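Local structure of multisubunit Na+/H+ antiporter, E subunit (Anoxybacillus flavithermus, 6Z16) at residues 88-93 against 129-134; 104-109 against 148-153; 1-6 against 43-48; 33-38 against 49-54. The protein is one of the membrane subunits of a multisubunit cation/proton antiporter of the CPA3 family, and probably contributes to sodium/proton exchange across the cell membrane. All coordinates share one frame; numbering follows the deposited sequence.

Contact 1: 88-93 against 129-134; sequences PAIFAL and YIHALN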
# COMPACT_ATOMS: atom_id res chain seq x y z
N PRO E 88 -43.74 -9.50 28.93
CA PRO E 88 -42.91 -8.36 28.55
C PRO E 88 -42.30 -7.66 29.76
O PRO E 88 -42.76 -7.81 30.89
CB PRO E 88 -43.91 -7.44 27.84
CG PRO E 88 -45.19 -7.71 28.54
CD PRO E 88 -45.18 -9.18 28.89
N ALA E 89 -41.26 -6.88 29.49
CA ALA E 89 -40.65 -6.08 30.54
C ALA E 89 -39.95 -4.88 29.92
O ALA E 89 -39.48 -4.94 28.78
CB ALA E 89 -39.65 -6.90 31.36
N ILE E 90 -39.88 -3.79 30.67
CA ILE E 90 -39.01 -2.66 30.37
C ILE E 90 -38.26 -2.31 31.65
O ILE E 90 -38.89 -2.11 32.70
CB ILE E 90 -39.78 -1.43 29.85
CG1 ILE E 90 -40.37 -1.70 28.47
CG2 ILE E 90 -38.89 -0.21 29.78
CD1 ILE E 90 -41.30 -0.61 27.98
N PHE E 91 -36.94 -2.27 31.58
CA PHE E 91 -36.14 -2.09 32.79
C PHE E 91 -34.92 -1.24 32.50
O PHE E 91 -34.48 -1.10 31.35
CB PHE E 91 -35.75 -3.45 33.40
CG PHE E 91 -34.85 -4.28 32.53
CD1 PHE E 91 -35.37 -5.10 31.54
CD2 PHE E 91 -33.48 -4.31 32.75
CE1 PHE E 91 -34.55 -5.88 30.76
CE2 PHE E 91 -32.66 -5.10 31.98
CZ PHE E 91 -33.20 -5.89 30.98
N ALA E 92 -34.38 -0.65 33.56
CA ALA E 92 -33.20 0.19 33.50
C ALA E 92 -31.96 -0.61 33.81
O ALA E 92 -32.00 -1.65 34.49
CB ALA E 92 -33.31 1.35 34.48
N LEU E 93 -30.82 -0.12 33.33
CA LEU E 93 -29.56 -0.68 33.73
C LEU E 93 -28.56 0.46 33.85
O LEU E 93 -28.53 1.36 33.00
CB LEU E 93 -29.08 -1.74 32.74
CG LEU E 93 -28.74 -1.41 31.28
CD1 LEU E 93 -27.25 -1.18 31.07
CD2 LEU E 93 -29.26 -2.48 30.36
N TYR E 129 -32.35 2.22 29.22
CA TYR E 129 -33.58 1.47 29.36
C TYR E 129 -33.66 0.46 28.22
O TYR E 129 -33.05 0.65 27.17
CB TYR E 129 -34.77 2.41 29.36
CG TYR E 129 -34.75 3.37 30.53
CD1 TYR E 129 -35.24 3.00 31.76
CD2 TYR E 129 -34.19 4.64 30.40
CE1 TYR E 129 -35.21 3.87 32.83
CE2 TYR E 129 -34.15 5.51 31.46
CZ TYR E 129 -34.65 5.12 32.67
OH TYR E 129 -34.62 5.99 33.74
N ILE E 130 -34.37 -0.64 28.46
CA ILE E 130 -34.33 -1.77 27.53
C ILE E 130 -35.57 -2.63 27.74
O ILE E 130 -36.03 -2.83 28.87
CB ILE E 130 -33.01 -2.55 27.71
CG1 ILE E 130 -32.89 -3.75 26.76
CG2 ILE E 130 -32.78 -2.90 29.14
CD1 ILE E 130 -31.50 -4.25 26.66
N HIS E 131 -36.12 -3.11 26.62
CA HIS E 131 -37.35 -3.89 26.59
C HIS E 131 -37.02 -5.37 26.46
O HIS E 131 -36.58 -5.83 25.40
CB HIS E 131 -38.24 -3.41 25.45
CG HIS E 131 -39.53 -4.17 25.32
ND1 HIS E 131 -39.65 -5.31 24.57
CD2 HIS E 131 -40.75 -3.94 25.85
CE1 HIS E 131 -40.89 -5.76 24.64
NE2 HIS E 131 -41.58 -4.94 25.41
N ALA E 132 -37.25 -6.12 27.54
CA ALA E 132 -37.08 -7.56 27.53
C ALA E 132 -38.33 -8.25 27.01
O ALA E 132 -39.45 -7.94 27.42
CB ALA E 132 -36.77 -8.07 28.94
N LEU E 133 -38.12 -9.22 26.12
CA LEU E 133 -39.22 -9.97 25.53
C LEU E 133 -39.81 -10.98 26.51
O LEU E 133 -41.04 -11.09 26.63
CB LEU E 133 -38.75 -10.68 24.26
CG LEU E 133 -39.81 -11.45 23.50
CD1 LEU E 133 -40.90 -10.50 23.08
CD2 LEU E 133 -39.22 -12.13 22.29
N ASN E 134 -38.97 -11.73 27.20
CA ASN E 134 -39.39 -12.67 28.24
C ASN E 134 -38.89 -12.16 29.58
O ASN E 134 -37.67 -12.08 29.80
CB ASN E 134 -38.85 -14.07 27.97
CG ASN E 134 -39.59 -14.77 26.85
OD1 ASN E 134 -40.82 -14.71 26.78
ND2 ASN E 134 -38.85 -15.44 25.98
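Facing each other as a hydrogen-bonded pair, F91 and I130 mark the middle of two antiparallel strands, 89-93 and 129-132, whose axes run 4.5 Å apart at 153°. This is one of the two strand pairings of a three-stranded antiparallel sheet, in which 127-132 is the central strand and 116-121 lies on its other side. F91 N donates to I130 O at 2.9 Å in a fairly straight bond (164°), and I130 N returns one to F91 O; a second pair joins A89 and A132, where the bond from A132 N is weak. One face carries F91, I130, A89 and A132. With chi1 at 64°, F91 CG sits between its own backbone N and carbonyl carbon, and the ring lies beside the I130 side chain, both pointing the same way. I130 CG2 stands over one ring face, 3.6 Å from the centroid, a CH-pi contact, while A132 CB meets the ring at its edge, 3.6 Å from CE1. L93 CD2 reaches the same I130 methyl, and K146 of helix 141-156 packs on this face. An alanine in place of F91 would probably leave I130 CG2 and A132 CB without the ring that joins them and open a gap toward K146. The other face carries I90, A92, Y129 and H131. A92 CB rests 3.6 Å from Y129 CE1. The ND1 of H131 is hydrogen-bonded to H42 of another antiporter chain, and I90 CG1 lies at the edge of the H131 ring, 3.5 Å from CD2.

Contact 2: 104-109 against 148-153; sequences TVLAML and SFEKTI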
# COMPACT_ATOMS: atom_id res chain seq x y z
N THR E 104 -22.86 3.27 21.77
CA THR E 104 -23.64 2.75 20.65
C THR E 104 -23.22 1.35 20.23
O THR E 104 -24.06 0.61 19.71
CB THR E 104 -23.61 3.70 19.44
OG1 THR E 104 -24.56 3.26 18.47
CG2 THR E 104 -22.27 3.71 18.78
N VAL E 105 -21.97 0.93 20.50
CA VAL E 105 -21.67 -0.46 20.17
C VAL E 105 -22.24 -1.39 21.24
O VAL E 105 -22.64 -2.52 20.94
CB VAL E 105 -20.16 -0.69 19.92
CG1 VAL E 105 -19.35 -0.66 21.21
CG2 VAL E 105 -19.93 -1.98 19.16
N LEU E 106 -22.37 -0.90 22.49
CA LEU E 106 -23.08 -1.66 23.51
C LEU E 106 -24.56 -1.77 23.17
O LEU E 106 -25.14 -2.85 23.30
CB LEU E 106 -22.91 -1.00 24.88
CG LEU E 106 -23.62 -1.72 26.03
CD1 LEU E 106 -23.05 -3.11 26.22
CD2 LEU E 106 -23.55 -0.93 27.32
N ALA E 107 -25.16 -0.69 22.67
CA ALA E 107 -26.57 -0.72 22.31
C ALA E 107 -26.82 -1.60 21.09
O ALA E 107 -27.82 -2.33 21.04
CB ALA E 107 -27.07 0.70 22.05
N MET E 108 -25.91 -1.57 20.11
CA MET E 108 -26.09 -2.39 18.92
C MET E 108 -25.81 -3.86 19.20
O MET E 108 -26.37 -4.74 18.53
CB MET E 108 -25.19 -1.86 17.80
CG MET E 108 -25.48 -2.42 16.42
SD MET E 108 -24.41 -1.66 15.19
CE MET E 108 -25.06 0.01 15.18
N LEU E 109 -24.96 -4.15 20.19
CA LEU E 109 -24.78 -5.53 20.61
C LEU E 109 -25.96 -6.04 21.42
O LEU E 109 -26.39 -7.18 21.26
CB LEU E 109 -23.48 -5.67 21.39
CG LEU E 109 -23.11 -7.01 22.02
CD1 LEU E 109 -23.18 -8.13 21.00
CD2 LEU E 109 -21.71 -6.92 22.58
N SER E 148 -20.79 -8.94 31.04
CA SER E 148 -19.61 -9.47 30.34
C SER E 148 -19.36 -8.73 29.03
O SER E 148 -18.20 -8.50 28.66
CB SER E 148 -19.78 -10.97 30.07
OG SER E 148 -20.75 -11.20 29.07
N PHE E 149 -20.43 -8.33 28.33
CA PHE E 149 -20.30 -7.55 27.11
C PHE E 149 -19.65 -6.19 27.37
O PHE E 149 -18.72 -5.79 26.67
CB PHE E 149 -21.67 -7.34 26.45
CG PHE E 149 -22.18 -8.54 25.70
CD1 PHE E 149 -21.34 -9.60 25.40
CD2 PHE E 149 -23.49 -8.59 25.28
CE1 PHE E 149 -21.81 -10.70 24.70
CE2 PHE E 149 -23.97 -9.68 24.57
CZ PHE E 149 -23.13 -10.74 24.28
N GLU E 150 -20.14 -5.47 28.38
CA GLU E 150 -19.54 -4.17 28.66
C GLU E 150 -18.18 -4.30 29.32
O GLU E 150 -17.38 -3.37 29.22
CB GLU E 150 -20.48 -3.32 29.51
CG GLU E 150 -20.65 -3.73 30.95
CD GLU E 150 -21.70 -2.89 31.65
OE1 GLU E 150 -22.37 -2.09 30.97
OE2 GLU E 150 -21.84 -3.00 32.89
N LYS E 151 -17.87 -5.44 29.94
CA LYS E 151 -16.50 -5.71 30.38
C LYS E 151 -15.56 -5.84 29.19
O LYS E 151 -14.45 -5.27 29.20
CB LYS E 151 -16.48 -6.99 31.21
CG LYS E 151 -15.13 -7.32 31.83
CD LYS E 151 -15.19 -8.67 32.53
CE LYS E 151 -16.02 -8.60 33.80
NZ LYS E 151 -16.00 -9.89 34.54
N THR E 152 -15.98 -6.57 28.16
CA THR E 152 -15.18 -6.68 26.95
C THR E 152 -15.05 -5.34 26.23
O THR E 152 -13.98 -5.02 25.70
CB THR E 152 -15.78 -7.75 26.03
OG1 THR E 152 -16.01 -8.94 26.78
CG2 THR E 152 -14.82 -8.09 24.91
N ILE E 153 -16.10 -4.52 26.27
CA ILE E 153 -16.06 -3.19 25.67
C ILE E 153 -15.13 -2.26 26.46
O ILE E 153 -14.41 -1.44 25.87
CB ILE E 153 -17.49 -2.64 25.55
CG1 ILE E 153 -18.25 -3.41 24.46
CG2 ILE E 153 -17.53 -1.16 25.24
CD1 ILE E 153 -19.72 -3.12 24.41
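V105, on helix 100-111, makes the first touch on helix 141-156, its CG1 lying 4.1 Å from I153 CD1 as the two side chains slide past each other in opposite directions. V105 also rests on F64 of helix 51-79. One residue on, L106 crosses I153 at about a right angle. L106 CG is anti to the backbone N (chi1 -180°), and beyond it CD1 meets I153 CD1 at 3.8 Å; that same isoleucine methyl is equally close to L106 CA, so the tip of I153 reaches the helix backbone. The other L106 branch, CD2, comes to 4.0 Å from E150 OE1, the two side chains crossing at a slant; the other carboxylate oxygen, OE2, lies close to the like-charged E96. The axes of the two segments come within 10.5 Å and run roughly antiparallel, at 146°: helix-on-helix packing in the alpha/beta part of the chain, where helices 100-111 and 141-156 follow strands 89-94 and 127-132 of the antiparallel sheet. L97, in a loop, touches L106, E150 and I153. A turn further along, L109 crosses F149 at about a right angle, its CD2 over one face of the ring, toward the rim and 3.8 Å from the centroid (CH-pi). L109 CG stands over the rim atom CD2 of F149 on that same face, at 3.6 Å. I63 of helix 51-79 touches both L109 and F149.

Contact 3: 1-6 against 43-48; sequences MAFQIL and RFFHSR. With PTY (phosphatidylethanolamine), chain B.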
# COMPACT_ATOMS: atom_id res chain seq x y z
N MET E 1 -3.57 4.10 19.72
CA MET E 1 -3.69 2.72 19.27
C MET E 1 -3.68 2.65 17.76
O MET E 1 -3.43 1.61 17.17
CB MET E 1 -4.96 2.08 19.81
CG MET E 1 -5.02 1.96 21.32
SD MET E 1 -6.50 1.09 21.86
CE MET E 1 -7.76 2.32 21.51
N ALA E 2 -4.00 3.78 17.14
CA ALA E 2 -3.88 3.94 15.70
C ALA E 2 -2.55 4.54 15.30
O ALA E 2 -2.11 4.35 14.16
CB ALA E 2 -5.01 4.82 15.17
N PHE E 3 -1.90 5.25 16.22
CA PHE E 3 -0.59 5.82 15.96
C PHE E 3 0.45 4.73 15.79
O PHE E 3 1.34 4.84 14.95
CB PHE E 3 -0.20 6.76 17.09
CG PHE E 3 1.12 7.43 16.89
CD1 PHE E 3 1.26 8.43 15.94
CD2 PHE E 3 2.20 7.10 17.68
CE1 PHE E 3 2.47 9.06 15.76
CE2 PHE E 3 3.41 7.74 17.51
CZ PHE E 3 3.55 8.72 16.55
N GLN E 4 0.33 3.65 16.56
CA GLN E 4 1.25 2.53 16.42
C GLN E 4 1.04 1.81 15.10
O GLN E 4 2.00 1.35 14.48
CB GLN E 4 1.05 1.56 17.57
CG GLN E 4 1.17 2.20 18.91
CD GLN E 4 0.92 1.22 20.01
OE1 GLN E 4 0.74 0.03 19.75
NE2 GLN E 4 0.84 1.70 21.24
N ILE E 5 -0.21 1.73 14.64
CA ILE E 5 -0.48 1.08 13.37
C ILE E 5 0.06 1.92 12.22
O ILE E 5 0.69 1.40 11.29
CB ILE E 5 -1.99 0.81 13.21
CG1 ILE E 5 -2.51 0.01 14.40
CG2 ILE E 5 -2.25 0.02 11.95
CD1 ILE E 5 -4.00 -0.14 14.42
N LEU E 6 -0.14 3.24 12.30
CA LEU E 6 0.42 4.15 11.30
C LEU E 6 1.94 4.13 11.32
O LEU E 6 2.59 4.22 10.27
CB LEU E 6 -0.09 5.57 11.56
CG LEU E 6 0.40 6.64 10.59
CD1 LEU E 6 -0.16 6.42 9.20
CD2 LEU E 6 0.06 8.01 11.11
N ARG E 43 7.48 0.67 25.74
CA ARG E 43 7.52 1.49 26.95
C ARG E 43 7.14 2.94 26.66
O ARG E 43 6.50 3.59 27.50
CB ARG E 43 8.91 1.41 27.57
CG ARG E 43 9.01 2.07 28.93
CD ARG E 43 10.43 2.07 29.44
NE ARG E 43 10.50 2.68 30.77
CZ ARG E 43 10.62 3.98 30.99
NH1 ARG E 43 10.66 4.83 29.96
NH2 ARG E 43 10.67 4.44 32.23
N PHE E 44 7.51 3.45 25.49
CA PHE E 44 7.29 4.86 25.19
C PHE E 44 5.83 5.17 24.90
O PHE E 44 5.36 6.26 25.23
CB PHE E 44 8.16 5.28 24.01
CG PHE E 44 9.62 5.13 24.25
CD1 PHE E 44 10.30 6.05 25.04
CD2 PHE E 44 10.33 4.09 23.69
CE1 PHE E 44 11.65 5.91 25.27
CE2 PHE E 44 11.68 3.95 23.91
CZ PHE E 44 12.34 4.86 24.69
N PHE E 45 5.11 4.23 24.30
CA PHE E 45 3.70 4.42 24.02
C PHE E 45 2.90 4.37 25.32
O PHE E 45 3.38 3.93 26.36
CB PHE E 45 3.21 3.37 23.03
CG PHE E 45 3.89 3.44 21.70
CD1 PHE E 45 3.54 4.42 20.79
CD2 PHE E 45 4.88 2.53 21.37
CE1 PHE E 45 4.17 4.49 19.56
CE2 PHE E 45 5.51 2.60 20.14
CZ PHE E 45 5.15 3.58 19.24
N HIS E 46 1.65 4.83 25.24
CA HIS E 46 0.84 4.98 26.44
C HIS E 46 -0.29 3.97 26.54
O HIS E 46 -0.59 3.53 27.65
CB HIS E 46 0.26 6.39 26.51
CG HIS E 46 1.29 7.46 26.69
ND1 HIS E 46 1.91 8.08 25.63
CD2 HIS E 46 1.82 8.00 27.81
CE1 HIS E 46 2.77 8.97 26.08
NE2 HIS E 46 2.74 8.94 27.40
N SER E 47 -0.91 3.58 25.43
CA SER E 47 -2.14 2.79 25.52
C SER E 47 -1.86 1.30 25.68
O SER E 47 -2.09 0.74 26.76
CB SER E 47 -2.99 3.05 24.27
OG SER E 47 -2.30 2.64 23.10
N ARG E 48 -1.31 0.66 24.65
CA ARG E 48 -1.27 -0.80 24.54
C ARG E 48 -0.46 -1.18 23.32
O ARG E 48 -0.48 -0.46 22.32
CB ARG E 48 -2.69 -1.38 24.44
CG ARG E 48 -2.80 -2.91 24.41
CD ARG E 48 -2.31 -3.52 25.71
NE ARG E 48 -2.56 -4.96 25.79
CZ ARG E 48 -2.10 -5.73 26.77
NH1 ARG E 48 -1.37 -5.20 27.74
NH2 ARG E 48 -2.38 -7.03 26.79
C1 PTY B . 7.92 8.68 18.72
C2 PTY B . 2.26 8.20 21.35
C3 PTY B . 3.29 8.97 22.20
O4 PTY B . 7.14 9.38 17.73
C5 PTY B . 7.24 6.79 20.26
C6 PTY B . 7.33 7.30 18.84
O7 PTY B . 7.95 6.34 17.91
C8 PTY B . 9.28 6.09 17.92
O10 PTY B . 10.02 6.31 18.85
C11 PTY B . 9.72 5.52 16.61
C12 PTY B . 9.16 6.31 15.43
C13 PTY B . 10.22 6.83 14.48
C14 PTY B . 10.98 5.75 13.74
C15 PTY B . 11.93 6.30 12.69
C16 PTY B . 11.23 7.10 11.61
C17 PTY B . 12.18 7.81 10.65
C18 PTY B . 13.06 6.88 9.84
C19 PTY B . 13.96 7.60 8.84
C20 PTY B . 13.20 8.45 7.84
C30 PTY B . 7.74 10.36 17.05
C31 PTY B . 6.80 10.99 16.07
O30 PTY B . 8.89 10.68 17.21
C32 PTY B . 6.70 10.23 14.75
C33 PTY B . 7.98 10.28 13.95
C34 PTY B . 7.81 9.90 12.48
C35 PTY B . 9.06 10.15 11.65
C36 PTY B . 8.85 9.96 10.15
C37 PTY B . 7.84 10.92 9.54
P1 PTY B . 5.84 8.30 21.82
O11 PTY B . 4.50 9.05 21.41
O12 PTY B . 5.59 7.69 23.01
O13 PTY B . 6.93 9.18 21.81
O14 PTY B . 5.98 7.25 20.81
N1 PTY B . 1.40 7.41 22.23
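Q4 and F45 form the tightly packed half of this contact, where the start of helix 3-18 meets the loop between helices 24-40 and 51-79. Q4 CG lies over one face of the F45 ring, 3.9 Å from the centroid in a CH-pi contact, and PTY C5 of the bound lipid covers the opposite face. The ring is thus held between a glutamine methylene and the lipid. F3 meets its edge: F3 CD2 and F45 CE1 approach at 3.8 Å, each near the plane of the other ring, while the two side chains cross at about a right angle. Beyond CG the Q4 chain is extended (chi2 178°), which carries CD past the F45 ring to the loop backbone. There NE2 donates to R48 O at 2.8 Å, in a bent bond (137°) whose donor stands above the carbonyl plane. The amide plane is turned 51° from that of the F45 ring. M1, S47 and R48 make up the looser side. M1 CG lies against the S47 hydroxyl oxygen, OG, and R48 gives mainly its carbonyl, its side chain leading away toward the surface. H46 is exposed too, but its ND1 takes a weak, long hydrogen bond from PTY N1, 3.5 Å away. A2 of the second copy of this subunit packs on F3. Together with L7, the residues F3, F44, F45 and H46 line a phosphatidylethanolamine pocket, the F3 and F45 rings beside the lipid, F44 near the phosphate by its backbone oxygen and CB, and H46 at the amine.

Contact 4: 33-38 against 49-54; sequences IGLFIL and FYLVPV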
# COMPACT_ATOMS: atom_id res chain seq x y z
N ILE E 33 8.96 -6.80 10.38
CA ILE E 33 10.12 -6.21 11.05
C ILE E 33 9.69 -5.04 11.93
O ILE E 33 10.13 -4.93 13.08
CB ILE E 33 11.17 -5.80 10.00
CG1 ILE E 33 11.72 -7.02 9.29
CG2 ILE E 33 12.32 -5.07 10.65
CD1 ILE E 33 12.51 -6.68 8.06
N GLY E 34 8.80 -4.19 11.42
CA GLY E 34 8.29 -3.10 12.23
C GLY E 34 7.42 -3.55 13.38
O GLY E 34 7.38 -2.88 14.42
N LEU E 35 6.75 -4.69 13.23
CA LEU E 35 6.00 -5.27 14.35
C LEU E 35 6.94 -5.68 15.47
O LEU E 35 6.66 -5.42 16.65
CB LEU E 35 5.18 -6.46 13.85
CG LEU E 35 4.32 -7.24 14.85
CD1 LEU E 35 3.25 -6.35 15.44
CD2 LEU E 35 3.70 -8.44 14.16
N PHE E 36 8.08 -6.29 15.11
CA PHE E 36 9.08 -6.64 16.12
C PHE E 36 9.67 -5.40 16.78
O PHE E 36 9.86 -5.37 18.01
CB PHE E 36 10.19 -7.48 15.48
CG PHE E 36 9.76 -8.85 15.05
CD1 PHE E 36 8.60 -9.43 15.53
CD2 PHE E 36 10.53 -9.58 14.15
CE1 PHE E 36 8.20 -10.69 15.13
CE2 PHE E 36 10.15 -10.84 13.74
CZ PHE E 36 8.98 -11.40 14.23
N ILE E 37 9.93 -4.36 15.99
CA ILE E 37 10.53 -3.13 16.50
C ILE E 37 9.59 -2.40 17.45
O ILE E 37 10.00 -1.93 18.52
CB ILE E 37 10.98 -2.25 15.33
CG1 ILE E 37 12.14 -2.92 14.62
CG2 ILE E 37 11.41 -0.88 15.78
CD1 ILE E 37 12.42 -2.34 13.30
N LEU E 38 8.30 -2.30 17.09
CA LEU E 38 7.32 -1.74 18.01
C LEU E 38 7.08 -2.63 19.22
O LEU E 38 6.65 -2.11 20.26
CB LEU E 38 5.98 -1.50 17.32
CG LEU E 38 5.71 -0.14 16.69
CD1 LEU E 38 6.47 0.07 15.41
CD2 LEU E 38 4.25 -0.01 16.44
N PHE E 49 0.24 -2.31 23.37
CA PHE E 49 0.77 -2.90 22.15
C PHE E 49 -0.39 -3.34 21.27
O PHE E 49 -1.29 -4.05 21.71
CB PHE E 49 1.69 -4.06 22.49
CG PHE E 49 2.30 -4.71 21.30
CD1 PHE E 49 3.21 -4.01 20.53
CD2 PHE E 49 2.00 -6.01 20.97
CE1 PHE E 49 3.78 -4.60 19.42
CE2 PHE E 49 2.58 -6.61 19.87
CZ PHE E 49 3.47 -5.90 19.09
N TYR E 50 -0.36 -2.92 20.00
CA TYR E 50 -1.59 -2.75 19.23
C TYR E 50 -2.23 -4.04 18.75
O TYR E 50 -3.27 -3.98 18.09
CB TYR E 50 -1.34 -1.85 18.01
CG TYR E 50 -0.53 -2.45 16.88
CD1 TYR E 50 0.84 -2.40 16.88
CD2 TYR E 50 -1.17 -3.00 15.77
CE1 TYR E 50 1.57 -2.93 15.83
CE2 TYR E 50 -0.46 -3.53 14.73
CZ TYR E 50 0.91 -3.49 14.77
OH TYR E 50 1.61 -4.01 13.71
N LEU E 51 -1.65 -5.21 19.03
CA LEU E 51 -2.30 -6.43 18.56
C LEU E 51 -3.49 -6.81 19.44
O LEU E 51 -4.46 -7.38 18.93
CB LEU E 51 -1.30 -7.58 18.49
CG LEU E 51 -0.17 -7.44 17.47
CD1 LEU E 51 0.75 -8.63 17.56
CD2 LEU E 51 -0.71 -7.29 16.06
N VAL E 52 -3.42 -6.49 20.73
CA VAL E 52 -4.52 -6.84 21.64
C VAL E 52 -5.84 -6.14 21.30
O VAL E 52 -6.88 -6.82 21.32
CB VAL E 52 -4.08 -6.65 23.10
CG1 VAL E 52 -5.19 -6.99 24.08
CG2 VAL E 52 -2.83 -7.46 23.39
N PRO E 53 -5.88 -4.84 20.95
CA PRO E 53 -7.15 -4.30 20.42
C PRO E 53 -7.62 -4.93 19.11
O PRO E 53 -8.83 -5.05 18.92
CB PRO E 53 -6.86 -2.80 20.25
CG PRO E 53 -5.84 -2.52 21.25
CD PRO E 53 -4.96 -3.72 21.25
N VAL E 54 -6.70 -5.37 18.25
CA VAL E 54 -7.11 -6.04 17.01
C VAL E 54 -7.77 -7.38 17.31
O VAL E 54 -8.83 -7.71 16.75
CB VAL E 54 -5.90 -6.19 16.07
CG1 VAL E 54 -6.28 -6.96 14.82
CG2 VAL E 54 -5.36 -4.83 15.68
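L35 CD1 is the focus of this contact, a single methyl met by three residues of 49-54. F49 CZ approaches it to 3.7 Å, the two side chains crossing at about a right angle. Y50 OH lies 3.3 Å from the same methyl, and L51 CD1 touches it at 4.0 Å. L35 CG is anti to the backbone N (chi1 180°), directed from the helix flank toward this group. One turn later L38 CD2 rests against Y50 CE1, again at 4.0 Å, and F49 CE1 leans on the L38 backbone, 3.8 Å from its carbonyl carbon. Across the segments the contact is mostly apolar packing of leucines on the F49 and Y50 rings and on L51. What positions the rings lies further out. The Y50 hydroxyl is hydrogen-bonded to N8 OD1 and to the hydroxyl of Y31, which pins the end of the ring beside L35. F49 stacks edge-to-face with F39 and also touches R42. An alanine in place of F49 would probably open a gap beside L35 CD1, uncover the L38 backbone and leave F39 without its edge-to-face mate. Both segments lie in predicted transmembrane regions, and the contact joins the later part of helix 24-40 to the residues that lead into helix 51-79. Helix 3-18 packs on the same group, L7 and L11 against L38, Q4 and I5 against Y50.

How the contacts relate
From the N terminus, contact 3 closes the first loop by bringing 1-6 to 43-48, round helices 3-18 and 24-40. Contact 4 starts inside that span and ends just beyond it, so the two cross; they touch, centres about 9 Å apart, and tie the first two helices to the start of helix 51-79. That helix then leads to the second half of the chain. There contact 1 pairs strands 89-94 and 127-132, and contact 2 brings helix 100-111 to helix 141-156. These two also cross, their centres about 17 Å apart without touching. The centre of contact 1 lies about 39 Å from that of contact 3 and about 41 Å from that of contact 4, across the chain's centre.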